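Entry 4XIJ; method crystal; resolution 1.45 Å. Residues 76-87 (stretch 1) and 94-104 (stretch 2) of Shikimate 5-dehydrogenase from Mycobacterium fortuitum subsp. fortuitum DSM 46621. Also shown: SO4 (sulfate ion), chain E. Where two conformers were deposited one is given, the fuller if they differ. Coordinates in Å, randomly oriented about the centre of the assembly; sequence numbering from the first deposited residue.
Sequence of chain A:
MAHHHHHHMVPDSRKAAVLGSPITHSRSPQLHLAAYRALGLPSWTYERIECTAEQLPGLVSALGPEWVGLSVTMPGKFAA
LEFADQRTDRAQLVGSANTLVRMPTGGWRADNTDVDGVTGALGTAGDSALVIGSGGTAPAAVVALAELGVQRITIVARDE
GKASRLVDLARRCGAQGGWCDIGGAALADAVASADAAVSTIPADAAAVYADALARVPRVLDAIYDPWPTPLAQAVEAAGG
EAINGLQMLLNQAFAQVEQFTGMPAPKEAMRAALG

Stretch 1 76-87: GKFAALEFADQR
Stretch 2 (94-104) VGSANTLVRMP

A short helix can dock on an extended segment through one direct hydrogen bond and a mix of small and large apolar side chains, as this shikimate 5-dehydrogenase illustrates. Residues 77-83 are helical, and Ala 84 leaves the helix with phi/psi -69/142. Across from them, Gly 95 (101/11) leads into extended Ser 96 and Ala 97, then, after Asn 98 (-105/10), the strand 99-102. In register, CA of Lys 77 lies 4.8 Å from CA of Ala 97, and CA of Phe 78 lies 4.6 Å from CA of Ser 96. Ala 97 N donates to Lys 77 O (2.9 Å, 169°), which also accepts a weak bond from Leu 81 N (3.3 Å).

The contact buries 568 Å², both sides summed; Ala 80, Ser 96, Ala 97 and Leu 100 are buried, places suiting small or apolar groups. The small methyl of Ala 97 nestles against the helix, its CB 4.3 Å from Ala 80 CB and 4.2 Å from Leu 81 CB. Leu 100 (m, t) is the larger knob, with room left by two small methyls: CD1 meets Ala 80 CB at 4.0 Å and Phe 83 CD2 at 4.3 Å, and CD2 meets Ala 84 CB at 3.8 Å. Leu 81 (t, p) brings CD2 to 3.5 Å from Gly 95 C; the positive phi there calls for glycine. Phe 78 (m) starts away but turns its ring face under Ser 96 CB, 4.1 Å from the centroid. Extended Lys 77 (m, t, t, t) sends NZ to sulfate O2 (2.8 Å), while Asn 98 ND2 reaches sulfate O4 (3.1 Å).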

# COMPACT_ATOMS: atom_id res chain seq x y z
N GLY A 76 -9.49 -6.80 7.31
CA GLY A 76 -10.37 -5.77 7.84
C GLY A 76 -10.48 -4.47 7.05
O GLY A 76 -11.15 -3.54 7.52
N LYS A 77 -9.85 -4.36 5.87
CA LYS A 77 -9.82 -3.03 5.27
C LYS A 77 -11.17 -2.53 4.74
O LYS A 77 -11.44 -1.32 4.73
CB LYS A 77 -8.75 -2.98 4.17
CG LYS A 77 -7.35 -3.25 4.72
CD LYS A 77 -6.27 -3.07 3.61
CE LYS A 77 -4.90 -3.44 4.11
NZ LYS A 77 -3.84 -3.27 3.02
N PHE A 78 -12.04 -3.42 4.28
CA PHE A 78 -13.37 -3.01 3.83
C PHE A 78 -14.19 -2.60 5.05
O PHE A 78 -14.89 -1.58 5.05
CB PHE A 78 -14.02 -4.15 3.02
CG PHE A 78 -13.20 -4.55 1.84
CD1 PHE A 78 -13.22 -3.77 0.70
CD2 PHE A 78 -12.36 -5.65 1.87
CE1 PHE A 78 -12.44 -4.07 -0.38
CE2 PHE A 78 -11.57 -5.95 0.78
CZ PHE A 78 -11.61 -5.16 -0.34
N ALA A 79 -14.09 -3.42 6.09
CA ALA A 79 -14.83 -3.12 7.31
C ALA A 79 -14.41 -1.78 7.91
O ALA A 79 -15.25 -1.07 8.49
CB ALA A 79 -14.61 -4.20 8.32
N ALA A 80 -13.13 -1.46 7.83
CA ALA A 80 -12.68 -0.19 8.35
C ALA A 80 -13.29 0.98 7.61
O ALA A 80 -13.69 1.97 8.22
CB ALA A 80 -11.16 -0.11 8.29
N LEU A 81 -13.36 0.88 6.29
CA LEU A 81 -13.98 1.94 5.49
C LEU A 81 -15.47 2.11 5.86
O LEU A 81 -15.99 3.24 5.96
CB LEU A 81 -13.85 1.62 4.00
CG LEU A 81 -14.41 2.70 3.05
CD1 LEU A 81 -13.64 4.02 3.23
CD2 LEU A 81 -14.30 2.19 1.63
N GLU A 82 -16.16 0.98 6.03
CA GLU A 82 -17.58 1.00 6.40
C GLU A 82 -17.81 1.52 7.80
O GLU A 82 -18.84 2.13 8.08
CB GLU A 82 -18.19 -0.40 6.30
CG GLU A 82 -18.26 -0.89 4.90
CD GLU A 82 -19.62 -1.47 4.58
OE1 GLU A 82 -20.41 -0.84 3.82
OE2 GLU A 82 -19.92 -2.57 5.09
N PHE A 83 -16.87 1.28 8.70
CA PHE A 83 -17.04 1.64 10.11
C PHE A 83 -16.93 3.16 10.29
O PHE A 83 -17.68 3.77 11.09
CB PHE A 83 -16.00 0.94 10.99
CG PHE A 83 -15.82 1.60 12.31
CD1 PHE A 83 -16.72 1.36 13.37
CD2 PHE A 83 -14.79 2.50 12.50
CE1 PHE A 83 -16.60 2.09 14.56
CE2 PHE A 83 -14.66 3.19 13.68
CZ PHE A 83 -15.55 2.97 14.73
N ALA A 84 -16.01 3.78 9.54
CA ALA A 84 -15.58 5.15 9.83
C ALA A 84 -16.69 6.17 9.57
O ALA A 84 -17.44 6.06 8.59
CB ALA A 84 -14.36 5.51 9.00
N ASP A 85 -16.79 7.19 10.41
CA ASP A 85 -17.88 8.11 10.10
C ASP A 85 -17.39 9.20 9.11
O ASP A 85 -18.23 9.89 8.56
CB ASP A 85 -18.50 8.67 11.39
CG ASP A 85 -17.45 9.19 12.35
OD1 ASP A 85 -16.73 8.34 12.93
OD2 ASP A 85 -17.39 10.43 12.52
N GLN A 86 -16.10 9.23 8.78
CA GLN A 86 -15.56 10.13 7.79
C GLN A 86 -14.57 9.32 6.95
O GLN A 86 -13.93 8.41 7.48
CB GLN A 86 -14.90 11.32 8.48
CG GLN A 86 -15.90 12.07 9.41
CD GLN A 86 -15.25 12.88 10.57
OE1 GLN A 86 -14.36 13.67 10.34
NE2 GLN A 86 -15.72 12.66 11.79
N ARG A 87 -14.45 9.62 5.66
CA ARG A 87 -13.44 8.93 4.89
C ARG A 87 -12.88 9.83 3.85
O ARG A 87 -13.56 10.70 3.33
CB ARG A 87 -13.96 7.69 4.20
CG ARG A 87 -15.23 7.83 3.50
CD ARG A 87 -16.34 7.11 4.34
NE ARG A 87 -17.54 6.86 3.52
CZ ARG A 87 -18.34 7.83 3.05
NH1 ARG A 87 -18.10 9.11 3.32
NH2 ARG A 87 -19.40 7.51 2.30
N VAL A 94 -10.37 3.74 -3.76
CA VAL A 94 -9.79 2.41 -3.65
C VAL A 94 -10.88 1.39 -3.27
O VAL A 94 -10.90 0.27 -3.80
CB VAL A 94 -8.65 2.35 -2.60
CG1 VAL A 94 -8.18 0.88 -2.44
CG2 VAL A 94 -7.51 3.26 -3.02
N GLY A 95 -11.75 1.76 -2.34
CA GLY A 95 -12.79 0.85 -1.91
C GLY A 95 -12.43 0.19 -0.58
O GLY A 95 -13.13 -0.71 -0.15
N SER A 96 -11.39 0.66 0.11
CA SER A 96 -11.02 0.03 1.38
C SER A 96 -10.11 1.01 2.10
O SER A 96 -9.59 1.93 1.50
CB SER A 96 -10.29 -1.34 1.16
OG SER A 96 -8.97 -1.10 0.69
N ALA A 97 -9.91 0.78 3.40
CA ALA A 97 -9.08 1.65 4.24
C ALA A 97 -8.09 0.87 5.08
O ALA A 97 -8.47 -0.11 5.75
CB ALA A 97 -9.97 2.52 5.17
N ASN A 98 -6.82 1.29 5.07
CA ASN A 98 -5.86 0.65 5.94
C ASN A 98 -5.50 1.50 7.16
O ASN A 98 -4.56 1.18 7.88
CB ASN A 98 -4.57 0.31 5.17
CG ASN A 98 -3.71 1.55 4.92
OD1 ASN A 98 -4.24 2.65 4.83
ND2 ASN A 98 -2.40 1.40 4.85
N THR A 99 -6.25 2.58 7.38
CA THR A 99 -5.92 3.57 8.40
C THR A 99 -7.18 4.15 8.97
O THR A 99 -8.10 4.50 8.22
CB THR A 99 -5.09 4.75 7.83
OG1 THR A 99 -3.93 4.25 7.14
CG2 THR A 99 -4.59 5.71 8.97
N LEU A 100 -7.23 4.23 10.30
CA LEU A 100 -8.34 4.91 11.00
C LEU A 100 -7.73 5.93 11.93
O LEU A 100 -6.86 5.58 12.73
CB LEU A 100 -9.20 3.92 11.77
CG LEU A 100 -10.05 2.98 10.91
CD1 LEU A 100 -10.59 1.81 11.76
CD2 LEU A 100 -11.17 3.78 10.24
N VAL A 101 -8.13 7.19 11.76
CA VAL A 101 -7.54 8.25 12.57
C VAL A 101 -8.60 8.90 13.45
O VAL A 101 -9.66 9.28 12.94
CB VAL A 101 -6.87 9.36 11.72
CG1 VAL A 101 -6.16 10.43 12.66
CG2 VAL A 101 -5.87 8.73 10.78
N ARG A 102 -8.33 9.08 14.74
CA ARG A 102 -9.28 9.78 15.58
C ARG A 102 -9.29 11.30 15.24
O ARG A 102 -8.24 11.97 15.11
CB ARG A 102 -8.92 9.57 17.04
CG ARG A 102 -10.11 9.80 18.03
CD ARG A 102 -11.18 8.77 17.75
NE ARG A 102 -12.17 8.59 18.80
CZ ARG A 102 -11.94 7.91 19.94
NH1 ARG A 102 -12.92 7.78 20.83
NH2 ARG A 102 -10.73 7.39 20.21
N MET A 103 -10.50 11.81 15.04
CA MET A 103 -10.72 13.23 14.72
C MET A 103 -10.78 14.04 15.98
O MET A 103 -11.09 13.48 17.06
CB MET A 103 -12.01 13.38 13.92
CG MET A 103 -11.94 12.82 12.51
SD MET A 103 -10.59 13.56 11.57
CE MET A 103 -9.32 12.37 11.92
N PRO A 104 -10.47 15.37 15.88
CA PRO A 104 -10.40 16.16 17.11
C PRO A 104 -11.68 16.12 17.96
O PRO A 104 -11.61 16.26 19.17
CB PRO A 104 -10.15 17.61 16.64
CG PRO A 104 -9.79 17.56 15.15
CD PRO A 104 -10.14 16.15 14.65
S SO4 E . -1.18 -2.88 5.11
O1 SO4 E . 0.23 -3.02 4.66
O2 SO4 E . -1.86 -4.17 4.77
O3 SO4 E . -1.29 -2.65 6.58
O4 SO4 E . -1.66 -1.63 4.51